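Local structure of chitin deacetylase 1 (Bombyx mori, 5ZNT) at residues A[51-54]-A[55-59]; A[267-271]-A[272-276]; A[89-93]-A[94-98]. The protein removes N-acetyl groups from the N-acetylglucosamine residues of chitin, a zinc-dependent hydrolysis that yields chitosan and acetate. One frame throughout, in Å; residues are numbered along the deposited sequence.

Interaction 1. Residues A[51-54]-A[55-59]; sequences NNIE and LYKEI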
ATOM      1  N   ASN A  51      -2.988  -8.120 -17.725  1.00 19.42           N
ATOM      2  CA  ASN A  51      -4.343  -8.189 -17.187  1.00 21.51           C
ATOM      3  C   ASN A  51      -4.844  -6.826 -16.701  1.00 24.10           C
ATOM      4  O   ASN A  51      -6.061  -6.637 -16.600  1.00 20.34           O
ATOM      5  CB  ASN A  51      -4.452  -9.167 -16.007  1.00 21.27           C
ATOM      6  CG  ASN A  51      -4.080 -10.623 -16.370  1.00 25.75           C
ATOM      7  OD1 ASN A  51      -3.806 -10.958 -17.514  1.00 24.24           O
ATOM      8  ND2 ASN A  51      -4.030 -11.468 -15.357  1.00 23.09           N
ATOM      9  N   ASN A  52      -3.945  -5.897 -16.355  1.00 19.25           N
ATOM     10  CA  ASN A  52      -4.370  -4.641 -15.729  1.00 22.27           C
ATOM     11  C   ASN A  52      -3.622  -3.389 -16.193  1.00 22.88           C
ATOM     12  O   ASN A  52      -3.981  -2.294 -15.755  1.00 18.80           O
ATOM     13  CB  ASN A  52      -4.258  -4.753 -14.192  1.00 16.29           C
ATOM     14  CG  ASN A  52      -2.926  -5.359 -13.737  1.00 20.48           C
ATOM     15  OD1 ASN A  52      -1.855  -4.912 -14.139  1.00 16.64           O
ATOM     16  ND2 ASN A  52      -2.997  -6.385 -12.891  1.00 20.90           N
ATOM     17  N   ILE A  53      -2.653  -3.496 -17.108  1.00 22.80           N
ATOM     18  CA  ILE A  53      -1.869  -2.326 -17.501  1.00 25.63           C
ATOM     19  C   ILE A  53      -2.767  -1.269 -18.140  1.00 26.34           C
ATOM     20  O   ILE A  53      -2.654  -0.074 -17.840  1.00 27.59           O
ATOM     21  CB  ILE A  53      -0.704  -2.752 -18.425  1.00 28.12           C
ATOM     22  CG1 ILE A  53       0.445  -3.376 -17.585  1.00 20.42           C
ATOM     23  CG2 ILE A  53      -0.213  -1.553 -19.253  1.00 32.80           C
ATOM     24  CD1 ILE A  53       1.428  -4.308 -18.414  1.00 21.28           C
ATOM     25  N   GLU A  54      -3.719  -1.694 -18.968  1.00 21.77           N
ATOM     26  CA  GLU A  54      -4.622  -0.734 -19.593  1.00 32.16           C
ATOM     27  C   GLU A  54      -5.586  -0.120 -18.585  1.00 30.61           C
ATOM     28  O   GLU A  54      -5.950   1.055 -18.713  1.00 29.17           O
ATOM     29  CB  GLU A  54      -5.400  -1.404 -20.727  1.00 34.97           C
ATOM     30  CG  GLU A  54      -4.559  -1.687 -21.966  1.00 41.02           C
ATOM     31  CD  GLU A  54      -4.032  -0.414 -22.618  1.00 64.20           C
ATOM     32  OE1 GLU A  54      -4.868   0.398 -23.098  1.00 63.94           O
ATOM     33  OE2 GLU A  54      -2.786  -0.228 -22.630  1.00 58.21           O
ATOM     34  N   LEU A  55      -6.052  -0.901 -17.607  1.00 26.31           N
ATOM     35  CA  LEU A  55      -6.871  -0.314 -16.548  1.00 22.52           C
ATOM     36  C   LEU A  55      -6.127   0.829 -15.856  1.00 23.71           C
ATOM     37  O   LEU A  55      -6.699   1.902 -15.614  1.00 25.14           O
ATOM     38  CB  LEU A  55      -7.268  -1.384 -15.528  1.00 22.58           C
ATOM     39  CG  LEU A  55      -7.925  -0.815 -14.267  1.00 21.03           C
ATOM     40  CD1 LEU A  55      -9.366  -0.395 -14.545  1.00 23.58           C
ATOM     41  CD2 LEU A  55      -7.867  -1.788 -13.121  1.00 24.13           C
ATOM     42  N   TYR A  56      -4.854   0.620 -15.518  1.00 18.83           N
ATOM     43  CA  TYR A  56      -4.135   1.668 -14.800  1.00 21.03           C
ATOM     44  C   TYR A  56      -3.958   2.908 -15.673  1.00 29.68           C
ATOM     45  O   TYR A  56      -3.951   4.031 -15.152  1.00 24.36           O
ATOM     46  CB  TYR A  56      -2.791   1.147 -14.300  1.00 21.26           C
ATOM     47  CG  TYR A  56      -2.932   0.037 -13.260  1.00 22.59           C
ATOM     48  CD1 TYR A  56      -3.912   0.101 -12.265  1.00 21.52           C
ATOM     49  CD2 TYR A  56      -2.112  -1.091 -13.300  1.00 17.53           C
ATOM     50  CE1 TYR A  56      -4.050  -0.920 -11.313  1.00 21.62           C
ATOM     51  CE2 TYR A  56      -2.258  -2.125 -12.365  1.00 17.66           C
ATOM     52  CZ  TYR A  56      -3.227  -2.022 -11.371  1.00 19.77           C
ATOM     53  OH  TYR A  56      -3.361  -3.020 -10.426  1.00 19.68           O
ATOM     54  N   LYS A  57      -3.862   2.734 -16.999  1.00 25.93           N
ATOM     55  CA  LYS A  57      -3.778   3.896 -17.889  1.00 33.47           C
ATOM     56  C   LYS A  57      -5.080   4.679 -17.903  1.00 27.91           C
ATOM     57  O   LYS A  57      -5.064   5.916 -17.988  1.00 31.43           O
ATOM     58  CB  LYS A  57      -3.412   3.466 -19.313  1.00 36.52           C
ATOM     59  CG  LYS A  57      -1.945   3.193 -19.497  1.00 41.84           C
ATOM     60  CD  LYS A  57      -1.647   2.619 -20.887  1.00 59.23           C
ATOM     61  CE  LYS A  57      -0.251   1.968 -20.924  1.00 59.39           C
ATOM     62  NZ  LYS A  57       0.028   1.295 -22.223  1.00 52.01           N
ATOM     63  N   GLU A  58      -6.214   3.980 -17.833  1.00 23.24           N
ATOM     64  CA  GLU A  58      -7.504   4.649 -17.814  1.00 27.98           C
ATOM     65  C   GLU A  58      -7.673   5.471 -16.541  1.00 31.15           C
ATOM     66  O   GLU A  58      -8.180   6.595 -16.588  1.00 25.86           O
ATOM     67  CB  GLU A  58      -8.630   3.626 -17.943  1.00 26.03           C
ATOM     68  CG  GLU A  58     -10.017   4.204 -17.843  1.00 28.65           C
ATOM     69  CD  GLU A  58     -11.131   3.210 -18.216  1.00 42.31           C
ATOM     70  OE1 GLU A  58     -10.827   2.034 -18.569  1.00 39.17           O
ATOM     71  OE2 GLU A  58     -12.320   3.610 -18.145  1.00 36.57           O
ATOM     72  N   ILE A  59      -7.261   4.921 -15.396  1.00 24.50           N
ATOM     73  CA  ILE A  59      -7.383   5.637 -14.127  1.00 22.60           C
ATOM     74  C   ILE A  59      -6.385   6.792 -14.066  1.00 22.45           C
ATOM     75  O   ILE A  59      -6.751   7.943 -13.806  1.00 24.40           O
ATOM     76  CB  ILE A  59      -7.180   4.683 -12.938  1.00 18.83           C
ATOM     77  CG1 ILE A  59      -8.231   3.566 -12.947  1.00 19.42           C
ATOM     78  CG2 ILE A  59      -7.230   5.490 -11.637  1.00 21.45           C
ATOM     79  CD1 ILE A  59      -7.942   2.417 -11.967  1.00 21.80           C
TER
HETATM   80  O   HOH W   1      -6.501  -3.765 -18.071  1.00 26.80           O
HETATM   81  O   HOH W   2      -9.126   0.398 -19.442  1.00 39.78           O
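Glu54 and Lys57, one turn apart on the outer side of helix 53-59, meet in a salt bridge: Lys57 NZ lies 3.2 Å from Glu54 OE2 and reaches that oxygen nearly along its C-O bond. The glutamate chain folds back at its second torsion (chi2 -63°), which brings Glu54 OE2 across to the lysine amine; Lys57 CD also packs 3.5 Å from Glu54 OE2. Ile53, which touches a bound N-acetylglucosamine, probably of the glycan on Asn84, lies alongside the same lysine, its CG2 3.9 Å from Lys57 CE. On the buried side Asn52, at the N-cap position, meets the Tyr56 ring. Asn52 OD1 comes 3.3 Å from Tyr56 CE2 with amide and ring planes 40° apart, while the carbonyl Asn52 O lies over one ring face and accepts the hydrogen bond from Tyr56 N (3.1 Å). The Asn52 amide turns inward instead of capping the helix: ND2 donates to Ala47 O and OD1 accepts from Asn49 N. The helix is the crossover of a beta-alpha-beta unit that returns through strand 75-78. One side thus carries an exposed charge pair, the other a buried amide held at both ends beside the Tyr56 ring, which leaves its polar atoms bonded.

Interaction 2. Residues A[267-271]-A[272-276]; sequences LYFHA and AWLKN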
ATOM      1  N   LEU A 267      -7.960   3.182   0.312  1.00 17.37           N
ATOM      2  CA  LEU A 267      -8.823   2.501  -0.643  1.00 14.73           C
ATOM      3  C   LEU A 267      -7.999   1.399  -1.317  1.00 18.27           C
ATOM      4  O   LEU A 267      -7.228   1.650  -2.255  1.00 17.49           O
ATOM      5  CB  LEU A 267      -9.409   3.483  -1.653  1.00 18.76           C
ATOM      6  CG  LEU A 267     -10.153   4.667  -1.001  1.00 19.49           C
ATOM      7  CD1 LEU A 267     -10.647   5.620  -2.117  1.00 18.38           C
ATOM      8  CD2 LEU A 267     -11.331   4.146  -0.156  1.00 15.70           C
ATOM      9  N   TYR A 268      -8.158   0.177  -0.834  1.00 17.49           N
ATOM     10  CA  TYR A 268      -7.234  -0.912  -1.151  1.00 17.20           C
ATOM     11  C   TYR A 268      -7.900  -1.853  -2.143  1.00 16.63           C
ATOM     12  O   TYR A 268      -8.845  -2.558  -1.790  1.00 18.97           O
ATOM     13  CB  TYR A 268      -6.831  -1.651   0.121  1.00 16.70           C
ATOM     14  CG  TYR A 268      -6.393  -0.749   1.255  1.00 18.94           C
ATOM     15  CD1 TYR A 268      -5.362   0.164   1.079  1.00 16.25           C
ATOM     16  CD2 TYR A 268      -6.999  -0.823   2.500  1.00 17.87           C
ATOM     17  CE1 TYR A 268      -4.914   0.958   2.122  1.00 20.26           C
ATOM     18  CE2 TYR A 268      -6.580  -0.011   3.545  1.00 20.83           C
ATOM     19  CZ  TYR A 268      -5.541   0.874   3.350  1.00 22.21           C
ATOM     20  OH  TYR A 268      -5.115   1.669   4.396  1.00 20.57           O
ATOM     21  N   PHE A 269      -7.410  -1.860  -3.386  1.00 16.94           N
ATOM     22  CA  PHE A 269      -8.059  -2.578  -4.479  1.00 20.20           C
ATOM     23  C   PHE A 269      -7.258  -3.775  -4.971  1.00 20.56           C
ATOM     24  O   PHE A 269      -6.034  -3.862  -4.810  1.00 16.93           O
ATOM     25  CB  PHE A 269      -8.285  -1.668  -5.694  1.00 19.41           C
ATOM     26  CG  PHE A 269      -9.276  -0.562  -5.461  1.00 18.17           C
ATOM     27  CD1 PHE A 269     -10.635  -0.787  -5.597  1.00 24.27           C
ATOM     28  CD2 PHE A 269      -8.840   0.710  -5.132  1.00 18.54           C
ATOM     29  CE1 PHE A 269     -11.554   0.254  -5.403  1.00 26.28           C
ATOM     30  CE2 PHE A 269      -9.742   1.754  -4.918  1.00 20.73           C
ATOM     31  CZ  PHE A 269     -11.096   1.528  -5.044  1.00 24.16           C
ATOM     32  N   HIS A 270      -7.982  -4.679  -5.630  1.00 20.62           N
ATOM     33  CA  HIS A 270      -7.429  -5.568  -6.649  1.00 22.93           C
ATOM     34  C   HIS A 270      -7.926  -5.078  -7.992  1.00 21.69           C
ATOM     35  O   HIS A 270      -9.127  -4.850  -8.157  1.00 23.31           O
ATOM     36  CB  HIS A 270      -7.863  -7.018  -6.450  1.00 20.38           C
ATOM     37  CG  HIS A 270      -7.366  -7.610  -5.177  1.00 26.14           C
ATOM     38  ND1 HIS A 270      -8.068  -7.513  -3.996  1.00 26.19           N
ATOM     39  CD2 HIS A 270      -6.230  -8.291  -4.890  1.00 20.04           C
ATOM     40  CE1 HIS A 270      -7.393  -8.126  -3.038  1.00 24.07           C
ATOM     41  NE2 HIS A 270      -6.279  -8.610  -3.554  1.00 19.30           N
ATOM     42  N   ALA A 271      -7.001  -4.919  -8.940  1.00 18.20           N
ATOM     43  CA  ALA A 271      -7.370  -4.442 -10.268  1.00 19.14           C
ATOM     44  C   ALA A 271      -8.500  -5.266 -10.861  1.00 20.08           C
ATOM     45  O   ALA A 271      -9.425  -4.718 -11.473  1.00 21.37           O
ATOM     46  CB  ALA A 271      -6.159  -4.489 -11.195  1.00 19.61           C
ATOM     47  N   ALA A 272      -8.450  -6.590 -10.690  1.00 20.37           N
ATOM     48  CA  ALA A 272      -9.439  -7.442 -11.343  1.00 20.93           C
ATOM     49  C   ALA A 272     -10.863  -7.097 -10.892  1.00 23.81           C
ATOM     50  O   ALA A 272     -11.813  -7.188 -11.678  1.00 23.68           O
ATOM     51  CB  ALA A 272      -9.116  -8.913 -11.058  1.00 27.44           C
ATOM     52  N   TRP A 273     -11.028  -6.718  -9.620  1.00 19.81           N
ATOM     53  CA  TRP A 273     -12.342  -6.333  -9.109  1.00 20.74           C
ATOM     54  C   TRP A 273     -12.892  -5.120  -9.857  1.00 24.59           C
ATOM     55  O   TRP A 273     -14.072  -5.091 -10.222  1.00 23.51           O
ATOM     56  CB  TRP A 273     -12.238  -6.064  -7.609  1.00 22.24           C
ATOM     57  CG  TRP A 273     -13.545  -5.743  -6.890  1.00 27.22           C
ATOM     58  CD1 TRP A 273     -14.443  -6.643  -6.357  1.00 32.67           C
ATOM     59  CD2 TRP A 273     -14.080  -4.438  -6.612  1.00 27.47           C
ATOM     60  NE1 TRP A 273     -15.491  -5.971  -5.761  1.00 26.60           N
ATOM     61  CE2 TRP A 273     -15.299  -4.623  -5.908  1.00 28.60           C
ATOM     62  CE3 TRP A 273     -13.646  -3.132  -6.881  1.00 21.64           C
ATOM     63  CZ2 TRP A 273     -16.082  -3.551  -5.472  1.00 26.74           C
ATOM     64  CZ3 TRP A 273     -14.423  -2.075  -6.452  1.00 25.50           C
ATOM     65  CH2 TRP A 273     -15.635  -2.289  -5.756  1.00 30.42           C
ATOM     66  N   LEU A 274     -12.038  -4.123 -10.134  1.00 23.15           N
ATOM     67  CA  LEU A 274     -12.465  -2.976 -10.939  1.00 24.10           C
ATOM     68  C   LEU A 274     -12.680  -3.373 -12.394  1.00 27.56           C
ATOM     69  O   LEU A 274     -13.650  -2.946 -13.029  1.00 30.11           O
ATOM     70  CB  LEU A 274     -11.423  -1.852 -10.863  1.00 17.43           C
ATOM     71  CG  LEU A 274     -11.363  -1.110  -9.536  1.00 21.38           C
ATOM     72  CD1 LEU A 274     -10.115  -0.204  -9.455  1.00 20.52           C
ATOM     73  CD2 LEU A 274     -12.678  -0.303  -9.298  1.00 25.80           C
ATOM     74  N   LYS A 275     -11.778  -4.176 -12.945  1.00 23.46           N
ATOM     75  CA  LYS A 275     -11.864  -4.520 -14.355  1.00 29.32           C
ATOM     76  C   LYS A 275     -13.067  -5.406 -14.644  1.00 34.66           C
ATOM     77  O   LYS A 275     -13.750  -5.227 -15.660  1.00 32.13           O
ATOM     78  CB  LYS A 275     -10.576  -5.198 -14.809  1.00 27.77           C
ATOM     79  CG  LYS A 275     -10.571  -5.421 -16.309  1.00 37.34           C
ATOM     80  CD  LYS A 275      -9.238  -5.875 -16.803  1.00 33.16           C
ATOM     81  CE  LYS A 275      -9.256  -5.989 -18.306  1.00 35.87           C
ATOM     82  NZ  LYS A 275      -7.986  -6.573 -18.767  1.00 38.81           N
ATOM     83  N   ASN A 276     -13.351  -6.362 -13.762  1.00 30.50           N
ATOM     84  CA  ASN A 276     -14.422  -7.306 -14.042  1.00 32.19           C
ATOM     85  C   ASN A 276     -15.799  -6.722 -13.783  1.00 43.45           C
ATOM     86  O   ASN A 276     -16.801  -7.346 -14.150  1.00 38.27           O
ATOM     87  CB  ASN A 276     -14.235  -8.591 -13.219  1.00 33.29           C
ATOM     88  CG  ASN A 276     -12.937  -9.334 -13.570  1.00 31.44           C
ATOM     89  OD1 ASN A 276     -12.258  -9.013 -14.552  1.00 38.88           O
ATOM     90  ND2 ASN A 276     -12.596 -10.324 -12.770  1.00 38.79           N
TER
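One face of the Phe269 ring carries Leu274, and its edge meets Trp273. Leu274 CD1 makes a CH-pi contact 4.2 Å from the Phe269 ring centroid, 23° off the normal and displaced toward the rim. The closest edge contact runs from Trp273 CZ3, near the phenyl plane, to Phe269 CE1 at 3.8 Å. A first torsion of -176° sends the Trp273 indole back toward the strand, with its six-membered ring against the phenyl; the indole also stacks on Phe280 and meets Phe246 edge-to-face. These side chains lie in the corner where strand 265-270 runs into helix 271-276, the short segments making 69° with each other. The strand pairs in parallel with strand 38-45 in the central sheet of the CE4 polysaccharide deacetylase domain, a distorted beta/alpha barrel in this family. His270, at the N-cap position of the helix, lies about 4 Å from the zinc ion (nearest side-chain atom), and its ND1 is hydrogen-bonded to Asp235 OD1. Its carbonyl His270 O starts the turn with a weak bond to Trp273 N at 3.0 Å. A firmer helical bond follows from Lys275 N to Ala271 O (2.8 Å). The extended Lys275 chain leads away from the strand, and Lys275 NZ bonds to Asn51 O, while Ala271 packs against Leu55 and Tyr56 of helix 53-59 and Asn52 just before it.

Interaction 3. Residues A[89-93]-A[94-98]; sequences QETHR and KGHEI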
ATOM      1  N   GLN A  89       8.504  -0.897 -13.853  1.00 17.08           N
ATOM      2  CA  GLN A  89       9.464   0.189 -14.038  1.00 17.96           C
ATOM      3  C   GLN A  89       8.786   1.446 -14.558  1.00 18.46           C
ATOM      4  O   GLN A  89       9.091   2.558 -14.111  1.00 19.62           O
ATOM      5  CB  GLN A  89      10.562  -0.259 -15.003  1.00 19.49           C
ATOM      6  CG  GLN A  89      11.632   0.804 -15.283  1.00 19.92           C
ATOM      7  CD  GLN A  89      12.719   0.267 -16.214  1.00 20.89           C
ATOM      8  OE1 GLN A  89      12.470  -0.599 -17.054  1.00 22.03           O
ATOM      9  NE2 GLN A  89      13.919   0.787 -16.069  1.00 25.55           N
ATOM     10  N   GLU A  90       7.851   1.288 -15.492  1.00 18.07           N
ATOM     11  CA  GLU A  90       7.180   2.441 -16.067  1.00 20.79           C
ATOM     12  C   GLU A  90       6.225   3.080 -15.061  1.00 24.80           C
ATOM     13  O   GLU A  90       6.136   4.310 -14.962  1.00 20.40           O
ATOM     14  CB  GLU A  90       6.443   2.010 -17.336  1.00 20.59           C
ATOM     15  CG  GLU A  90       5.637   3.105 -17.990  1.00 22.24           C
ATOM     16  CD  GLU A  90       6.506   4.192 -18.632  1.00 31.14           C
ATOM     17  OE1 GLU A  90       5.902   5.151 -19.156  1.00 33.36           O
ATOM     18  OE2 GLU A  90       7.770   4.107 -18.605  1.00 26.66           O
ATOM     19  N   THR A  91       5.508   2.249 -14.307  1.00 17.58           N
ATOM     20  CA  THR A  91       4.665   2.736 -13.224  1.00 18.18           C
ATOM     21  C   THR A  91       5.475   3.565 -12.230  1.00 20.05           C
ATOM     22  O   THR A  91       5.030   4.631 -11.789  1.00 18.11           O
ATOM     23  CB  THR A  91       4.009   1.527 -12.543  1.00 19.78           C
ATOM     24  OG1 THR A  91       3.157   0.865 -13.487  1.00 18.19           O
ATOM     25  CG2 THR A  91       3.217   1.921 -11.301  1.00 20.56           C
ATOM     26  N   HIS A  92       6.661   3.081 -11.863  1.00 14.98           N
ATOM     27  CA  HIS A  92       7.549   3.808 -10.963  1.00 16.36           C
ATOM     28  C   HIS A  92       8.045   5.098 -11.619  1.00 22.98           C
ATOM     29  O   HIS A  92       8.053   6.161 -10.984  1.00 21.84           O
ATOM     30  CB  HIS A  92       8.716   2.897 -10.583  1.00 17.10           C
ATOM     31  CG  HIS A  92       9.621   3.444  -9.516  1.00 23.61           C
ATOM     32  ND1 HIS A  92      10.729   4.214  -9.800  1.00 23.67           N
ATOM     33  CD2 HIS A  92       9.615   3.281  -8.175  1.00 21.24           C
ATOM     34  CE1 HIS A  92      11.355   4.519  -8.677  1.00 23.23           C
ATOM     35  NE2 HIS A  92      10.701   3.963  -7.673  1.00 22.50           N
ATOM     36  N   ARG A  93       8.428   5.025 -12.902  1.00 22.48           N
ATOM     37  CA  ARG A  93       8.887   6.221 -13.615  1.00 21.91           C
ATOM     38  C   ARG A  93       7.814   7.298 -13.606  1.00 24.11           C
ATOM     39  O   ARG A  93       8.123   8.493 -13.495  1.00 22.91           O
ATOM     40  CB  ARG A  93       9.283   5.870 -15.061  1.00 20.49           C
ATOM     41  CG  ARG A  93       9.900   7.042 -15.832  1.00 25.36           C
ATOM     42  CD  ARG A  93      10.191   6.692 -17.271  1.00 24.13           C
ATOM     43  NE  ARG A  93       8.980   6.635 -18.083  1.00 26.97           N
ATOM     44  CZ  ARG A  93       8.411   7.683 -18.671  1.00 29.38           C
ATOM     45  NH1 ARG A  93       8.938   8.897 -18.527  1.00 29.72           N
ATOM     46  NH2 ARG A  93       7.306   7.516 -19.395  1.00 25.55           N
ATOM     47  N   LYS A  94       6.537   6.894 -13.696  1.00 22.27           N
ATOM     48  CA  LYS A  94       5.421   7.832 -13.681  1.00 19.82           C
ATOM     49  C   LYS A  94       5.109   8.365 -12.289  1.00 19.45           C
ATOM     50  O   LYS A  94       4.193   9.176 -12.155  1.00 22.04           O
ATOM     51  CB  LYS A  94       4.162   7.184 -14.268  1.00 21.21           C
ATOM     52  CG  LYS A  94       4.223   7.005 -15.797  1.00 27.77           C
ATOM     53  CD  LYS A  94       4.189   8.351 -16.485  1.00 33.51           C
ATOM     54  CE  LYS A  94       3.954   8.193 -17.979  1.00 48.31           C
ATOM     55  NZ  LYS A  94       3.534   9.484 -18.612  1.00 44.00           N
ATOM     56  N   GLY A  95       5.830   7.938 -11.258  1.00 19.37           N
ATOM     57  CA  GLY A  95       5.697   8.518  -9.936  1.00 19.16           C
ATOM     58  C   GLY A  95       4.823   7.750  -8.967  1.00 23.48           C
ATOM     59  O   GLY A  95       4.593   8.236  -7.851  1.00 20.20           O
ATOM     60  N   HIS A  96       4.306   6.586  -9.356  1.00 18.44           N
ATOM     61  CA  HIS A  96       3.615   5.746  -8.394  1.00 18.72           C
ATOM     62  C   HIS A  96       4.631   4.966  -7.566  1.00 18.64           C
ATOM     63  O   HIS A  96       5.767   4.734  -7.985  1.00 18.37           O
ATOM     64  CB  HIS A  96       2.646   4.805  -9.103  1.00 18.15           C
ATOM     65  CG  HIS A  96       1.677   5.528  -9.990  1.00 20.12           C
ATOM     66  ND1 HIS A  96       0.606   6.241  -9.492  1.00 19.36           N
ATOM     67  CD2 HIS A  96       1.644   5.684 -11.333  1.00 19.53           C
ATOM     68  CE1 HIS A  96      -0.058   6.786 -10.495  1.00 21.92           C
ATOM     69  NE2 HIS A  96       0.557   6.470 -11.623  1.00 21.99           N
ATOM     70  N   GLU A  97       4.222   4.594  -6.366  1.00 15.06           N
ATOM     71  CA  GLU A  97       5.109   3.894  -5.451  1.00 18.35           C
ATOM     72  C   GLU A  97       5.031   2.396  -5.701  1.00 15.42           C
ATOM     73  O   GLU A  97       3.945   1.856  -5.914  1.00 15.72           O
ATOM     74  CB  GLU A  97       4.735   4.197  -3.997  1.00 14.37           C
ATOM     75  CG  GLU A  97       5.568   3.383  -3.007  1.00 16.20           C
ATOM     76  CD  GLU A  97       5.354   3.781  -1.547  1.00 19.85           C
ATOM     77  OE1 GLU A  97       4.598   4.745  -1.292  1.00 20.20           O
ATOM     78  OE2 GLU A  97       5.969   3.128  -0.666  1.00 18.90           O
ATOM     79  N   ILE A  98       6.186   1.729  -5.677  1.00 15.27           N
ATOM     80  CA  ILE A  98       6.254   0.275  -5.803  1.00 18.97           C
ATOM     81  C   ILE A  98       6.640  -0.283  -4.446  1.00 15.43           C
ATOM     82  O   ILE A  98       7.657   0.121  -3.881  1.00 16.37           O
ATOM     83  CB  ILE A  98       7.268  -0.166  -6.870  1.00 15.39           C
ATOM     84  CG1 ILE A  98       6.894   0.414  -8.225  1.00 15.47           C
ATOM     85  CG2 ILE A  98       7.348  -1.717  -6.921  1.00 13.66           C
ATOM     86  CD1 ILE A  98       5.511  -0.012  -8.741  1.00 16.55           C
TER
HETATM   87  O   HOH W   3       7.831   6.646  -7.752  1.00 26.10           O
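His92 O is gripped by several donors at the end of helix 85-93: Gly95 N bonds to it at 2.9 Å, standing well above the carbonyl plane, and a water and Lys328 NZ also donate to it. The water bridges on to His96 O and lies over the centre of one His92 ring face. Helix 85-93 ends in a Schellman motif, in which Gly95 has positive phi (99°) and His96 N bonds back to Thr91 O at 3.2 Å. The apolar contact that accompanies the motif joins the same two residues, Thr91 CG2 and His96 CB (3.7 Å). Thr91 CG2 also packs on Ile98 CD1 (3.9 Å), within strand 97-100, and Ile98 CG1 meets the His92 ring at its edge; His92 NE2 is hydrogen-bonded to Ser141 OG. The turn thereby closes the beta-alpha-beta unit of strand 75-78, helix 85-93 and strand 97-100. Arg93 bends at its third torsion (chi3 75°), turning its NE/NH2 side to Glu90: NH2 meets OE1 at 2.8 Å on the syn side, and NE makes a nearly straight bond to OE2 (2.9 Å, 175°) from above the carboxylate plane. Lys94 runs alongside, its CE 3.8 Å from Glu90 OE1, and its NZ turns to Val331 O; Arg93 NH1 bonds to Glu332 O. Glu90 touches an N-acetylglucosamine, probably of the glycan on Asn84, and the paired bonds would limit rotation of its carboxylate and partly offset its charge.

Interactions 1 and 2 touch, their centres 11 Å apart. Tyr56 OH lies 3.3 Å from Ala271 CB, and a probable hydrogen bond joins Lys275 NZ to Asn51 O at 2.9 Å, so helix 271-276 is joined to helix 53-59 and the loop before it. The zinc ion is bound by Asp46, His101 and His105; the nearest side-chain atoms of His270 and Asp46 are about 3 Å apart, those of Asn52 and Asp46 about 7 Å. Interaction 3 touches neither, but leads into strand 97-100, just ahead of His101. Glu90 and Ile53 each come within about 4 Å of a bound N-acetylglucosamine, in a glycan pocket that includes the N-glycosylated Asn84 and probably holds its attached sugars.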